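Local coordinates for uncharacterized protein (Pseudomonas aeruginosa PAO1, PDB 6TCB) that is of unknown function but probably binds calcium ions, and packs in the crystal as a two-fold symmetric pair of identical chains, at the interface of chains A and B. Sequence-based numbering; all coordinates share one arbitrary frame. Chains: chain A/B, Uncharacterized protein PA2723.

Contact 1: the interface of chains A and B. Residues chain A 55-56; chain B 38-39, 42.
The phenyl ring of A:Phe56 meets the methyl group of B:Ala39 at the apolar centre of this patch. The far end of the ring makes the contact. Its CZ lies 3.6 Å from B:Ala39 CB, and CE1 of A:Phe56 lies 3.7 Å from the same CB. The methyl sits obliquely against the CE1-CZ bond and not over the middle of the ring. In A:Phe56, CG is anti to the carbonyl carbon and beside the backbone N (chi1 -56°), which sends the ring toward the partner helix. A:Phe56 lies in the short loop between strands 48-53 and 57-62 of chain A. B:Ala39 belongs to helix 33-43 of chain B. The small side chain of B:Ala39 may let the loop approach the helix closely.

A:Gly55 continues the contact toward B:Asn42. Its CA packs against the carboxamide, 3.9 Å from B:Asn42 CG and 3.8 Å from B:Asn42 ND2. This is van der Waals packing of a bare backbone carbon. A:Gly55 has a positive phi of 88°, a shape that glycine adopts easily.

B:Asn42 turns its amide nitrogen back to its own helix. ND2 donates a hydrogen bond of 2.9 Å to the backbone O of B:Asn38, one turn earlier. The donor sits above the carbonyl plane and not on a lone pair. The acceptor is also slightly tilted from the amide plane of B:Asn42. This bond should restrain the rotation of the carboxamide that packs on A:Gly55.

At the polar rim, water 1 joins the two chains. The backbone N of A:Gly55 bonds to it at 2.8 Å. The side-chain amide of B:Asn38 reaches the same water from the helix, with ND2 2.9 Å from the water oxygen and an almost straight angle of 178° at the hydrogen.

Contact 2: the interface of chains A and B. Residues chain A 32, 35-36; chain B 31-32, 35.
This is a two-fold symmetric interface between identical chains, where B:Arg31 lies over A:Gln35 and fills much of the patch. It joins the two copies in the deposited assembly. The structure alone does not show whether the pair forms in the cell. The start of helix 33-43 and the proline before it take part from both chains. A:Pro32 and B:Pro32 each follow a cis peptide bond.

B:Arg31 is poorly ordered, so its details are approximate. Its chain kinks twice on its way to chain A. One face of the guanidinium rests on the CB of A:Gln35, with B:Arg31 CZ 3.5 Å from that carbon. The methyl of A:Ala36 lies at the edge of the same group, in its plane. Further back, CD of B:Arg31 packs 3.8 Å from CB of A:Pro32. NH2 of B:Arg31 also lies near the carbonyl of A:Pro32, but its hydrogens are not aimed at that oxygen and no hydrogen bond forms.

A:Gln35 runs past B:Arg31 in the opposite direction. Its amide plane is 20° from the guanidinium plane. NE2 of A:Gln35 packs 3.4 Å from the aliphatic CG of B:Arg31.

A:Gln35 and B:Gln35 also pass in opposite directions. With CG anti to the backbone N (chi1 -178°), B:Gln35 places OE1 3.4 Å from CG of A:Gln35. A:Gln35 has its CG beside the backbone N instead (chi1 -61°), so the two-fold symmetry is broken locally at this pair.

Water 2 adds a polar link. Its bond to NE of B:Arg31, 3.0 Å, is bent and, like the side chain, approximate. The water also lies 2.8 Å from the amide oxygen OE1 of A:Gln35.

Contact 1: the interface of chains A and B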
loop_
_atom_site.group_PDB
_atom_site.type_symbol
_atom_site.label_atom_id
_atom_site.label_comp_id
_atom_site.label_asym_id
_atom_site.label_seq_id
_atom_site.Cartn_x
_atom_site.Cartn_y
_atom_site.Cartn_z
ATOM N N GLY A 55 -4.053 3.480 8.051
ATOM C CA GLY A 55 -5.423 3.226 7.687
ATOM C C GLY A 55 -5.950 4.001 6.496
ATOM O O GLY A 55 -6.797 3.475 5.759
ATOM N N PHE A 56 -5.498 5.249 6.310
ATOM C CA PHE A 56 -6.105 6.156 5.340
ATOM C C PHE A 56 -5.158 7.250 4.847
ATOM O O PHE A 56 -5.606 8.361 4.527
ATOM C CB PHE A 56 -7.345 6.840 5.952
ATOM C CG PHE A 56 -8.376 5.884 6.452
ATOM C CD1 PHE A 56 -9.326 5.368 5.591
ATOM C CD2 PHE A 56 -8.388 5.482 7.778
ATOM C CE1 PHE A 56 -10.265 4.474 6.044
ATOM C CE2 PHE A 56 -9.330 4.584 8.232
ATOM C CZ PHE A 56 -10.261 4.076 7.364
ATOM N N ASN B 38 -7.711 -3.514 4.727
ATOM C CA ASN B 38 -6.667 -2.863 5.510
ATOM C C ASN B 38 -7.254 -1.791 6.423
ATOM O O ASN B 38 -6.838 -1.649 7.583
ATOM C CB ASN B 38 -5.614 -2.244 4.599
ATOM C CG ASN B 38 -4.571 -1.502 5.373
ATOM O OD1 ASN B 38 -3.738 -2.109 6.041
ATOM N ND2 ASN B 38 -4.611 -0.176 5.308
ATOM N N ALA B 39 -8.226 -1.023 5.917
ATOM C CA ALA B 39 -8.899 -0.040 6.760
ATOM C C ALA B 39 -9.586 -0.721 7.935
ATOM O O ALA B 39 -9.538 -0.227 9.066
ATOM C CB ALA B 39 -9.907 0.768 5.939
ATOM N N ASN B 42 -7.030 -1.817 10.685
ATOM C CA ASN B 42 -6.632 -0.670 11.498
ATOM C C ASN B 42 -7.760 -0.221 12.420
ATOM O O ASN B 42 -7.528 0.071 13.596
ATOM C CB ASN B 42 -6.139 0.450 10.588
ATOM C CG ASN B 42 -4.721 0.194 10.086
ATOM O OD1 ASN B 42 -3.744 0.423 10.804
ATOM N ND2 ASN B 42 -4.607 -0.329 8.875
HETATM O O HOH W 1 -2.636 1.437 6.730
#

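Contact 2: the interface of chains A and B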
loop_
_atom_site.group_PDB
_atom_site.type_symbol
_atom_site.label_atom_id
_atom_site.label_comp_id
_atom_site.label_asym_id
_atom_site.label_seq_id
_atom_site.Cartn_x
_atom_site.Cartn_y
_atom_site.Cartn_z
ATOM N N PRO A 32 -11.788 2.815 -7.201
ATOM C CA PRO A 32 -10.465 2.181 -7.167
ATOM C C PRO A 32 -9.374 2.955 -7.901
ATOM O O PRO A 32 -8.272 2.447 -8.073
ATOM C CB PRO A 32 -10.724 0.847 -7.882
ATOM C CG PRO A 32 -11.750 1.214 -8.919
ATOM C CD PRO A 32 -12.563 2.377 -8.378
ATOM N N GLN A 35 -5.778 3.099 -6.324
ATOM C CA GLN A 35 -4.858 2.000 -6.595
ATOM C C GLN A 35 -4.431 1.992 -8.055
ATOM O O GLN A 35 -3.268 1.698 -8.372
ATOM C CB GLN A 35 -5.533 0.674 -6.246
ATOM C CG GLN A 35 -5.926 0.561 -4.787
ATOM C CD GLN A 35 -6.273 -0.858 -4.384
ATOM O OE1 GLN A 35 -5.401 -1.729 -4.355
ATOM N NE2 GLN A 35 -7.541 -1.098 -4.070
ATOM N N ALA A 36 -5.354 2.326 -8.953
ATOM C CA ALA A 36 -5.056 2.304 -10.377
ATOM C C ALA A 36 -4.002 3.332 -10.738
ATOM O O ALA A 36 -3.236 3.121 -11.684
ATOM C CB ALA A 36 -6.332 2.553 -11.175
ATOM N N ARG B 31 -10.984 -6.274 -5.609
ATOM C CA ARG B 31 -10.720 -4.845 -5.566
ATOM C C ARG B 31 -12.033 -4.089 -5.771
ATOM O O ARG B 31 -12.818 -4.450 -6.658
ATOM C CB ARG B 31 -9.715 -4.452 -6.660
ATOM C CG ARG B 31 -8.980 -3.115 -6.401
ATOM C CD ARG B 31 -8.688 -2.305 -7.677
ATOM N NE ARG B 31 -7.284 -2.265 -8.103
ATOM C CZ ARG B 31 -6.774 -1.319 -8.893
ATOM N NH1 ARG B 31 -5.497 -1.345 -9.256
ATOM N NH2 ARG B 31 -7.546 -0.329 -9.313
ATOM N N PRO B 32 -12.320 -3.039 -4.975
ATOM C CA PRO B 32 -11.531 -2.366 -3.925
ATOM C C PRO B 32 -11.790 -2.783 -2.459
ATOM O O PRO B 32 -11.471 -2.042 -1.505
ATOM C CB PRO B 32 -11.918 -0.888 -4.133
ATOM C CG PRO B 32 -13.372 -0.966 -4.565
ATOM C CD PRO B 32 -13.554 -2.294 -5.290
ATOM N N GLN B 35 -8.349 -3.081 -0.444
ATOM C CA GLN B 35 -7.880 -1.950 0.345
ATOM C C GLN B 35 -8.750 -1.739 1.575
ATOM O O GLN B 35 -8.245 -1.396 2.648
ATOM C CB GLN B 35 -7.883 -0.693 -0.515
ATOM C CG GLN B 35 -7.375 0.546 0.174
ATOM C CD GLN B 35 -7.227 1.678 -0.801
ATOM O OE1 GLN B 35 -6.310 1.683 -1.618
ATOM N NE2 GLN B 35 -8.157 2.608 -0.774
HETATM O O HOH W 2 -4.761 -3.024 -6.702
#

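Contact 1 and contact 2 belong to one interface. The centres of their C-alpha atoms are about 13 Å apart. Helix 33-43 of chain B runs between them. The segment just before it, with B:Gln35 in its first turn, serves contact 2, and its middle and last part serve contact 1. Chain A supplies separate elements: the loop between two strands in contact 1, and A:Pro32 with the start of its own helix 33-43 in contact 2. The two-fold symmetry gives each contact a twin with the chains exchanged. One side of the helix thus meets the partner at several points, which would favour a defined mutual orientation of the chains.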